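Local coordinates for UDP-N-acetylglucosamine pyrophosphorylase (Entamoeba histolytica, PDB 3OC9), which probably catalyses the transfer of uridylate from UTP to N-acetylglucosamine 1-phosphate, giving UDP-N-acetylglucosamine and diphosphate, at residues L38-G43 and I94-M99; L362-A367 and F385-L390; Q206-I211 and P317-V322; S47-E52 and S334-S339. All coordinates share one frame; numbering follows the deposited sequence.

Contact 1: residues L38-G43 and I94-M99; sequences LITPAG and IHWFLM. Unlike the reference sequence in segment 38-43: Pro41 (reference Leu).
The carbonyl oxygen of Met99 is gripped twice: Ala42 N donates to Met99 O at 3.1 Å, and a water also donates to it while accepting from Gly43 N. This grip ends a run of parallel pairing between residues 38-41 and 95-99, in which Leu38 and Thr40 alternate their N-H and C=O groups with those of His95, Phe97 and Met99. Its shortest bond joins Met99 N to Thr40 O at 2.9 Å.

A side-chain bond reinforces the backbone. The indole N-H of Trp96 donates to the hydroxyl of Thr40, NE1 to OG1 at 3.0 Å and 168°, with the oxygen in the ring plane at the edge. The chi1 of Thr40 (62°) sets OG1 between the backbone N and the carbonyl carbon, the branch that meets the indole. Leu38 lies beside Trp96 and points the same way, laying CD2 over the five-membered ring, 3.9 Å from its centroid, as a CH-pi contact. Trp96 suits this place because it offers a flat apolar face and a single donor at its edge. The two strands are neighbours in the mixed central sheet of the GT-A-type nucleotidyltransferase fold, with helix 68-87 packing on the Trp96 face through Thr72 and helix 169-176 meeting Phe97 on the other.

In such a buried setting, the threonine hydroxyl satisfies an indole N-H that would be costly to leave without an acceptor, and the bond helps fix the rotation of the ring.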
# COMPACT_ATOMS: atom_id res chain seq x y z
N LEU A 38 4.51 -3.49 -9.77
CA LEU A 38 3.95 -2.75 -8.61
C LEU A 38 2.72 -1.91 -9.05
O LEU A 38 2.75 -1.32 -10.13
CB LEU A 38 5.02 -1.79 -8.00
CG LEU A 38 4.62 -1.02 -6.73
CD1 LEU A 38 4.44 -1.99 -5.52
CD2 LEU A 38 5.61 0.11 -6.31
N ILE A 39 1.67 -1.88 -8.21
CA ILE A 39 0.47 -1.04 -8.47
C ILE A 39 0.20 -0.15 -7.24
O ILE A 39 0.05 -0.68 -6.14
CB ILE A 39 -0.82 -1.90 -8.75
CG1 ILE A 39 -0.65 -2.80 -10.00
CG2 ILE A 39 -2.06 -0.94 -8.90
CD1 ILE A 39 -1.77 -3.87 -10.21
N THR A 40 0.17 1.19 -7.42
CA THR A 40 -0.19 2.09 -6.28
C THR A 40 -1.10 3.26 -6.69
O THR A 40 -1.13 3.65 -7.86
CB THR A 40 1.05 2.68 -5.54
OG1 THR A 40 1.79 3.48 -6.45
CG2 THR A 40 2.00 1.58 -4.94
N PRO A 41 -1.83 3.86 -5.72
CA PRO A 41 -2.46 5.18 -6.02
C PRO A 41 -1.52 6.37 -5.75
O PRO A 41 -0.62 6.28 -4.90
CB PRO A 41 -3.64 5.22 -5.07
CG PRO A 41 -3.23 4.32 -3.87
CD PRO A 41 -2.07 3.44 -4.32
N ALA A 42 -1.72 7.49 -6.45
CA ALA A 42 -0.92 8.70 -6.19
C ALA A 42 -1.33 9.34 -4.86
O ALA A 42 -0.53 10.07 -4.21
CB ALA A 42 -1.08 9.69 -7.33
N GLY A 43 -2.58 9.05 -4.48
CA GLY A 43 -3.16 9.46 -3.21
C GLY A 43 -4.13 10.60 -3.41
O GLY A 43 -4.08 11.31 -4.42
N ILE A 94 11.32 -3.77 -13.21
CA ILE A 94 9.97 -3.85 -12.58
C ILE A 94 9.07 -2.69 -13.05
O ILE A 94 9.31 -1.54 -12.68
CB ILE A 94 10.06 -3.83 -11.00
CG1 ILE A 94 10.94 -4.98 -10.47
CG2 ILE A 94 8.63 -3.90 -10.36
CD1 ILE A 94 11.31 -4.82 -8.94
N HIS A 95 8.04 -2.97 -13.85
CA HIS A 95 7.09 -1.93 -14.30
C HIS A 95 6.17 -1.46 -13.13
O HIS A 95 5.79 -2.28 -12.29
CB HIS A 95 6.27 -2.43 -15.53
CG HIS A 95 7.06 -2.47 -16.81
ND1 HIS A 95 7.22 -1.36 -17.61
CD2 HIS A 95 7.77 -3.46 -17.40
CE1 HIS A 95 7.98 -1.67 -18.65
NE2 HIS A 95 8.34 -2.94 -18.55
N TRP A 96 5.86 -0.15 -13.07
CA TRP A 96 5.10 0.50 -11.98
C TRP A 96 3.88 1.24 -12.56
O TRP A 96 4.06 2.18 -13.36
CB TRP A 96 6.02 1.48 -11.21
CG TRP A 96 5.43 2.23 -10.00
CD1 TRP A 96 4.20 2.03 -9.39
CD2 TRP A 96 6.07 3.29 -9.26
NE1 TRP A 96 4.05 2.92 -8.33
CE2 TRP A 96 5.18 3.69 -8.23
CE3 TRP A 96 7.32 3.93 -9.37
CZ2 TRP A 96 5.49 4.71 -7.30
CZ3 TRP A 96 7.64 4.95 -8.44
CH2 TRP A 96 6.72 5.32 -7.41
N PHE A 97 2.67 0.81 -12.17
CA PHE A 97 1.41 1.40 -12.67
C PHE A 97 0.81 2.27 -11.53
O PHE A 97 0.55 1.77 -10.43
CB PHE A 97 0.45 0.26 -13.12
CG PHE A 97 1.07 -0.67 -14.15
CD1 PHE A 97 1.15 -0.29 -15.51
CD2 PHE A 97 1.60 -1.90 -13.78
CE1 PHE A 97 1.77 -1.12 -16.46
CE2 PHE A 97 2.21 -2.76 -14.72
CZ PHE A 97 2.30 -2.36 -16.08
N LEU A 98 0.62 3.57 -11.82
CA LEU A 98 0.20 4.54 -10.81
C LEU A 98 -1.18 5.09 -11.14
O LEU A 98 -1.35 5.79 -12.14
CB LEU A 98 1.20 5.71 -10.71
CG LEU A 98 2.57 5.42 -10.12
CD1 LEU A 98 3.51 5.09 -11.25
CD2 LEU A 98 3.07 6.64 -9.33
N MET A 99 -2.16 4.77 -10.29
CA MET A 99 -3.57 5.21 -10.54
C MET A 99 -3.83 6.66 -10.09
O MET A 99 -3.57 7.02 -8.93
CB MET A 99 -4.59 4.26 -9.88
CG MET A 99 -6.05 4.52 -10.30
SD MET A 99 -7.25 3.21 -9.83
CE MET A 99 -7.31 3.41 -8.07
O HOH W 1 -4.57 8.62 -6.66

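Contact 2: residues L362-A367 and F385-L390; sequences LKKAGA and FEEEGL
Leu362, in the last turn of helix 347-364, meets Leu390 at about a right angle, CD2 to CD1 at 4.2 Å. Both are buried, and Leu390 also touches Tyr361 and Ile379, which makes branched apolar side chains fitting here.

Lys364 is exposed. With CG anti to the backbone N (chi1 -166°) and the chain extended beyond it, the lysine runs its methylenes obliquely across the carboxylate of Glu387, whose OE2 comes within 3.5 Å of Lys364 CE. The charged ends do not form a salt bridge: Lys364 NZ stays 4.4 Å from Glu387 OE2. A water joins them instead, accepting from Lys364 NZ and donating to Glu387 OE1 at 2.9 Å. A second water donates to Glu387 OE2 and, weakly, to Lys364 O. The nearby ammonium probably eases the placing of an acid close to the carbonyl end of a helix.

Ala365 follows, small enough to lie against the loop backbone; its CB is 3.8 Å from Leu390 O and 4.1 Å from Leu390 CB. At Gly366 phi becomes positive (103°), a value at which a side chain would press on the preceding carbonyl. Gly366 N bonds back to Lys363 O, and Ala367 N to Leu362 O at 3.1 Å. This is the Schellman motif, a common C-terminal end of an alpha-helix, here packed against the 385-390 loop.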
# COMPACT_ATOMS: atom_id res chain seq x y z
N LEU A 362 21.00 -3.79 11.70
CA LEU A 362 22.44 -3.72 12.02
C LEU A 362 22.90 -4.83 12.97
O LEU A 362 23.95 -5.44 12.75
CB LEU A 362 22.82 -2.33 12.57
CG LEU A 362 22.99 -1.19 11.57
CD1 LEU A 362 23.04 0.19 12.27
CD2 LEU A 362 24.22 -1.36 10.64
N LYS A 363 22.11 -5.11 14.01
CA LYS A 363 22.41 -6.19 14.97
C LYS A 363 22.30 -7.60 14.36
O LYS A 363 23.07 -8.50 14.70
CB LYS A 363 21.53 -6.07 16.22
CG LYS A 363 21.80 -4.81 17.06
CD LYS A 363 20.81 -4.69 18.22
CE LYS A 363 20.98 -3.36 18.95
NZ LYS A 363 19.96 -3.12 20.01
N LYS A 364 21.34 -7.78 13.45
CA LYS A 364 21.16 -9.05 12.76
C LYS A 364 22.36 -9.34 11.83
O LYS A 364 22.68 -10.52 11.55
CB LYS A 364 19.81 -9.07 12.02
CG LYS A 364 19.33 -10.43 11.55
CD LYS A 364 17.89 -10.37 10.99
CE LYS A 364 17.42 -11.73 10.49
NZ LYS A 364 15.93 -11.77 10.39
N ALA A 365 23.01 -8.28 11.36
CA ALA A 365 24.17 -8.40 10.48
C ALA A 365 25.50 -8.60 11.25
O ALA A 365 26.56 -8.76 10.64
CB ALA A 365 24.26 -7.20 9.53
N GLY A 366 25.42 -8.59 12.58
CA GLY A 366 26.58 -8.84 13.45
C GLY A 366 27.23 -7.62 14.09
O GLY A 366 28.31 -7.74 14.71
N ALA A 367 26.61 -6.45 13.95
CA ALA A 367 27.16 -5.21 14.54
C ALA A 367 26.74 -5.02 16.00
O ALA A 367 25.77 -5.63 16.45
CB ALA A 367 26.76 -4.00 13.71
N PHE A 385 17.72 -3.76 1.50
CA PHE A 385 16.29 -4.13 1.51
C PHE A 385 15.87 -4.63 2.90
O PHE A 385 14.97 -4.06 3.53
CB PHE A 385 16.03 -5.17 0.39
CG PHE A 385 14.62 -5.78 0.39
CD1 PHE A 385 13.50 -4.98 0.14
CD2 PHE A 385 14.44 -7.14 0.64
CE1 PHE A 385 12.20 -5.55 0.13
CE2 PHE A 385 13.14 -7.71 0.64
CZ PHE A 385 12.02 -6.90 0.40
N GLU A 386 16.51 -5.71 3.36
CA GLU A 386 16.40 -6.18 4.75
C GLU A 386 17.79 -5.87 5.37
O GLU A 386 18.21 -4.70 5.34
CB GLU A 386 15.97 -7.66 4.83
CG GLU A 386 14.52 -7.87 4.26
CD GLU A 386 14.16 -9.29 3.82
OE1 GLU A 386 15.06 -10.11 3.51
OE2 GLU A 386 12.94 -9.59 3.75
N GLU A 387 18.52 -6.88 5.87
CA GLU A 387 19.89 -6.63 6.42
C GLU A 387 21.06 -6.97 5.46
O GLU A 387 22.26 -6.80 5.82
CB GLU A 387 20.06 -7.35 7.79
CG GLU A 387 20.43 -8.84 7.75
CD GLU A 387 19.27 -9.80 7.45
OE1 GLU A 387 18.20 -9.38 6.93
OE2 GLU A 387 19.43 -11.01 7.76
N GLU A 388 20.73 -7.40 4.25
CA GLU A 388 21.75 -7.98 3.33
C GLU A 388 22.81 -7.00 2.80
O GLU A 388 23.89 -7.43 2.35
CB GLU A 388 21.07 -8.78 2.19
CG GLU A 388 20.63 -7.96 0.95
CD GLU A 388 19.55 -6.92 1.26
OE1 GLU A 388 18.62 -7.22 2.05
OE2 GLU A 388 19.64 -5.80 0.71
N GLY A 389 22.53 -5.69 2.86
CA GLY A 389 23.50 -4.68 2.40
C GLY A 389 24.47 -4.20 3.47
O GLY A 389 25.27 -3.29 3.23
N LEU A 390 24.41 -4.83 4.65
CA LEU A 390 25.10 -4.32 5.83
C LEU A 390 26.22 -5.25 6.32
O LEU A 390 26.71 -5.10 7.44
CB LEU A 390 24.09 -4.05 6.96
CG LEU A 390 22.83 -3.22 6.61
CD1 LEU A 390 21.86 -3.25 7.79
CD2 LEU A 390 23.17 -1.79 6.20
O HOH W 2 15.50 -10.14 7.81
O HOH W 3 22.05 -12.04 8.47

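Contact 3: residues Q206-I211 and P317-V322; sequences QSEICI and PLATKV
Ile209 and Val322 pair as a parallel beta bridge, their CA atoms 5.0 Å apart, just where both chains enter their strands. Ahead of the bridge Lys321 O accepts from Glu208 N at 2.9 Å and, weakly, from Ile209 N.

Glu208 returns the bond with its side chain. Its carboxylate reaches over the loop, and the single atom OE1 takes two successive amides: Thr320 N to Glu208 OE1 at 2.9 Å and Lys321 N to Glu208 OE1 at 3.0 Å, both met nearly along the C-O axis. The other oxygen, OE2, accepts from a water 2.7 Å away that also lies beside Thr320 OG1. A glutamate suits the place because its length lets one acid bind the backbone of the facing loop while its other oxygen holds a water.

The pairing continues into strands 209-215 and 322-326, and so belongs to the mixed central sheet of the nucleotidyltransferase fold, of the GT-A type. Residues 206-211 follow helix 196-204, which ends in a Schellman motif at Gln206.

On the apolar side, Ile209 pushes CD1 onto Ala319 CB at 3.6 Å, and Phe270 of helix 268-274 touches both residues. Further on, Ile211 CD1 meets Val322 CG1 obliquely at 3.8 Å. Lys321, bent at chi3 (78°), brings CE to 3.1 Å from Gln206 O.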
# COMPACT_ATOMS: atom_id res chain seq x y z
N GLN A 206 0.39 -21.56 -5.93
CA GLN A 206 -0.47 -21.24 -7.09
C GLN A 206 -1.74 -20.41 -6.74
O GLN A 206 -2.85 -20.73 -7.18
CB GLN A 206 -0.79 -22.52 -7.89
CG GLN A 206 0.48 -23.11 -8.59
CD GLN A 206 0.87 -22.34 -9.85
OE1 GLN A 206 0.18 -22.43 -10.88
NE2 GLN A 206 1.96 -21.57 -9.77
N SER A 207 -1.54 -19.35 -5.95
CA SER A 207 -2.65 -18.49 -5.46
C SER A 207 -3.16 -17.53 -6.55
O SER A 207 -2.34 -17.05 -7.35
CB SER A 207 -2.17 -17.61 -4.29
OG SER A 207 -1.65 -18.39 -3.20
N GLU A 208 -4.47 -17.24 -6.55
CA GLU A 208 -5.06 -16.05 -7.26
C GLU A 208 -4.84 -14.72 -6.49
O GLU A 208 -4.54 -13.68 -7.09
CB GLU A 208 -6.57 -16.25 -7.49
CG GLU A 208 -6.88 -17.32 -8.57
CD GLU A 208 -8.35 -17.73 -8.56
OE1 GLU A 208 -8.85 -18.10 -7.48
OE2 GLU A 208 -8.99 -17.71 -9.63
N ILE A 209 -5.05 -14.77 -5.17
CA ILE A 209 -4.81 -13.63 -4.26
C ILE A 209 -3.96 -14.10 -3.07
O ILE A 209 -4.25 -15.18 -2.48
CB ILE A 209 -6.14 -12.99 -3.70
CG1 ILE A 209 -7.21 -12.83 -4.80
CG2 ILE A 209 -5.83 -11.60 -3.03
CD1 ILE A 209 -8.60 -12.36 -4.27
N CYS A 210 -2.93 -13.31 -2.71
CA CYS A 210 -2.19 -13.48 -1.45
C CYS A 210 -2.42 -12.21 -0.58
O CYS A 210 -2.00 -11.08 -0.97
CB CYS A 210 -0.69 -13.73 -1.73
SG CYS A 210 0.37 -13.98 -0.21
N ILE A 211 -3.06 -12.38 0.58
CA ILE A 211 -3.48 -11.25 1.46
C ILE A 211 -2.55 -11.13 2.70
O ILE A 211 -2.55 -12.06 3.53
CB ILE A 211 -4.96 -11.42 1.99
CG1 ILE A 211 -5.93 -11.69 0.82
CG2 ILE A 211 -5.41 -10.18 2.80
CD1 ILE A 211 -7.40 -12.14 1.27
N PRO A 317 -14.35 -12.43 -2.64
CA PRO A 317 -15.11 -13.71 -2.74
C PRO A 317 -15.20 -14.33 -4.15
O PRO A 317 -15.65 -15.49 -4.30
CB PRO A 317 -16.51 -13.36 -2.17
CG PRO A 317 -16.56 -11.86 -2.06
CD PRO A 317 -15.17 -11.31 -2.11
N LEU A 318 -14.75 -13.59 -5.18
CA LEU A 318 -14.65 -14.14 -6.54
C LEU A 318 -13.58 -15.25 -6.66
O LEU A 318 -13.70 -16.18 -7.48
CB LEU A 318 -14.39 -13.01 -7.56
CG LEU A 318 -14.27 -13.33 -9.07
CD1 LEU A 318 -15.56 -13.91 -9.64
CD2 LEU A 318 -13.87 -12.09 -9.85
N ALA A 319 -12.52 -15.15 -5.85
CA ALA A 319 -11.40 -16.12 -5.90
C ALA A 319 -11.70 -17.50 -5.26
O ALA A 319 -12.42 -17.56 -4.26
CB ALA A 319 -10.16 -15.50 -5.25
N THR A 320 -11.13 -18.58 -5.83
CA THR A 320 -11.18 -19.92 -5.19
C THR A 320 -9.84 -20.39 -4.57
O THR A 320 -9.80 -21.37 -3.81
CB THR A 320 -11.68 -21.07 -6.14
OG1 THR A 320 -10.79 -21.22 -7.24
CG2 THR A 320 -13.11 -20.82 -6.65
N LYS A 321 -8.74 -19.70 -4.91
CA LYS A 321 -7.42 -20.06 -4.36
C LYS A 321 -6.80 -18.83 -3.70
O LYS A 321 -6.30 -17.92 -4.39
CB LYS A 321 -6.49 -20.59 -5.45
CG LYS A 321 -7.03 -21.86 -6.16
CD LYS A 321 -6.11 -22.32 -7.29
CE LYS A 321 -4.87 -23.07 -6.80
NZ LYS A 321 -5.15 -24.00 -5.67
N VAL A 322 -6.85 -18.79 -2.36
CA VAL A 322 -6.38 -17.60 -1.59
C VAL A 322 -5.43 -18.04 -0.47
O VAL A 322 -5.75 -18.98 0.29
CB VAL A 322 -7.59 -16.85 -0.93
CG1 VAL A 322 -7.12 -15.67 -0.04
CG2 VAL A 322 -8.61 -16.37 -1.99
O HOH W 4 -11.19 -19.23 -9.61

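Contact 4: residues S47-E52 and S334-S339; sequences SRLGFE and SALKNS
Two irregular loops approach each other most closely at Leu49 and Ser339, whose CA atoms are 5.0 Å apart, with Arg48 facing Asn338 next to them. Neither segment is helix or strand; side chains meet one another and the backbone oxygens of the facing loop.

Arg48 and Asn338 lie side by side and point the same way. Asn338 CG stands anti to the carbonyl carbon, beside the backbone N (chi1 -56°), on the branch that takes the amide to Arg48. Arg48 NE donates to Asn338 OD1 at 3.2 Å; the bond is bent, yet the donor meets the amide oxygen close to the line of its C=O. The guanidinium and amide planes are turned 68° apart, and the oxygen is tilted 24° from the guanidinium plane. Before reaching this bond, the aliphatic part of Arg48 passes Lys337 O, with Arg48 CD 3.7 Å from it. The amide of Asn338 suits a double task: while OD1 takes the arginine, ND2 donates to Phe344 O, which helps fix which way the amide is flipped.

Residues 47-52 belong to the loop that leaves strand 36-41 of the central sheet, the glycine-rich loop that in relatives of this fold handles the nucleotide; that role is probable here. Ser47 OG donates to Glu52 OE1 at 2.7 Å, drawing the ends of the segment together.

Beside the polar pair, Leu49, tentatively placed in one of two conformers, lays CD2 3.4 Å from Asn338 O and 4.3 Å from Leu336 CD1; Phe58 touches both leucines. Ser339 rests its CB against Arg48 O at 3.7 Å.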
# COMPACT_ATOMS: atom_id res chain seq x y z
N SER A 47 -4.16 17.18 2.43
CA SER A 47 -4.76 18.34 3.11
C SER A 47 -4.79 18.23 4.64
O SER A 47 -4.75 19.25 5.33
CB SER A 47 -6.17 18.61 2.57
OG SER A 47 -6.14 18.80 1.17
N ARG A 48 -4.87 17.01 5.17
CA ARG A 48 -4.80 16.77 6.61
C ARG A 48 -3.44 17.21 7.14
O ARG A 48 -3.31 17.64 8.29
CB ARG A 48 -5.06 15.29 6.92
CG ARG A 48 -5.75 15.04 8.23
CD ARG A 48 -6.66 13.81 8.12
NE ARG A 48 -7.07 13.32 9.43
CZ ARG A 48 -8.06 13.83 10.17
NH1 ARG A 48 -8.77 14.86 9.73
NH2 ARG A 48 -8.34 13.30 11.35
N LEU A 49 -2.44 17.09 6.27
CA LEU A 49 -1.11 17.64 6.51
C LEU A 49 -1.13 19.08 5.99
O LEU A 49 -2.19 19.63 5.70
CB LEU A 49 -0.04 16.78 5.80
CG LEU A 49 -0.15 15.25 5.91
CD1 LEU A 49 0.71 14.53 4.87
CD2 LEU A 49 0.17 14.74 7.31
N GLY A 50 0.03 19.73 5.87
CA GLY A 50 0.03 21.09 5.32
C GLY A 50 0.01 21.17 3.80
O GLY A 50 0.34 22.21 3.23
N PHE A 51 -0.42 20.09 3.14
CA PHE A 51 -0.02 19.82 1.76
C PHE A 51 -1.17 19.73 0.74
O PHE A 51 -1.89 18.73 0.66
CB PHE A 51 0.80 18.52 1.76
CG PHE A 51 1.73 18.37 0.59
CD1 PHE A 51 2.68 19.35 0.31
CD2 PHE A 51 1.69 17.22 -0.19
CE1 PHE A 51 3.55 19.20 -0.77
CE2 PHE A 51 2.56 17.06 -1.27
CZ PHE A 51 3.49 18.05 -1.56
N GLU A 52 -1.33 20.78 -0.06
CA GLU A 52 -2.40 20.82 -1.06
C GLU A 52 -1.95 20.28 -2.43
O GLU A 52 -2.03 20.97 -3.45
CB GLU A 52 -3.02 22.23 -1.16
CG GLU A 52 -3.65 22.77 0.14
CD GLU A 52 -4.76 21.88 0.73
OE1 GLU A 52 -5.41 21.11 -0.01
OE2 GLU A 52 -4.98 21.95 1.96
N SER A 334 3.90 1.09 9.48
CA SER A 334 3.87 2.41 10.18
C SER A 334 3.30 3.47 9.23
O SER A 334 3.96 3.84 8.26
CB SER A 334 5.27 2.81 10.68
OG SER A 334 5.23 3.97 11.53
N ALA A 335 2.07 3.93 9.49
CA ALA A 335 1.33 4.79 8.53
C ALA A 335 1.47 6.29 8.80
O ALA A 335 1.56 6.69 9.96
CB ALA A 335 -0.13 4.42 8.49
N LEU A 336 1.45 7.09 7.74
CA LEU A 336 1.41 8.58 7.85
C LEU A 336 0.04 9.11 7.42
O LEU A 336 -0.30 9.07 6.22
CB LEU A 336 2.51 9.24 7.01
CG LEU A 336 2.50 10.79 6.98
CD1 LEU A 336 2.73 11.39 8.38
CD2 LEU A 336 3.52 11.38 5.96
N LYS A 337 -0.74 9.60 8.39
CA LYS A 337 -2.14 10.02 8.17
C LYS A 337 -2.50 11.41 8.73
O LYS A 337 -3.38 12.09 8.17
CB LYS A 337 -3.12 8.98 8.71
CG LYS A 337 -3.11 7.68 7.91
CD LYS A 337 -3.97 6.60 8.55
CE LYS A 337 -4.36 5.56 7.50
NZ LYS A 337 -5.35 6.14 6.53
N ASN A 338 -1.84 11.83 9.81
CA ASN A 338 -2.20 13.04 10.56
C ASN A 338 -1.05 14.06 10.69
O ASN A 338 0.14 13.71 10.59
CB ASN A 338 -2.68 12.66 11.98
CG ASN A 338 -3.84 11.67 11.99
OD1 ASN A 338 -4.87 11.88 11.33
ND2 ASN A 338 -3.68 10.59 12.76
N SER A 339 -1.40 15.33 10.92
CA SER A 339 -0.43 16.35 11.32
C SER A 339 0.01 16.13 12.77
O SER A 339 -0.51 15.23 13.44
CB SER A 339 -1.05 17.76 11.18
OG SER A 339 -2.08 17.94 12.14

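Contacts 1 and 3 both reach the mixed central sheet, with centres about 21 Å apart: contact 1 pairs strands 36-41 and 95-100, whereas contact 3 joins the start of strand 209-215 to that of strand 322-326. Segment 47-52 of contact 4 follows closely on segment 38-43, and the centres of contacts 1 and 4 lie about 20 Å apart; their segments alternate along the chain. The loop at 47-52 is thus anchored to the sheet at one end and to residues 334-339 by contact 4. Contact 3 falls between the two segments of contact 4, yet on the opposite side of the chain's centre. Contact 2 comes last, its centre about 29 Å from that of contact 1, at the far end of helix 347-364.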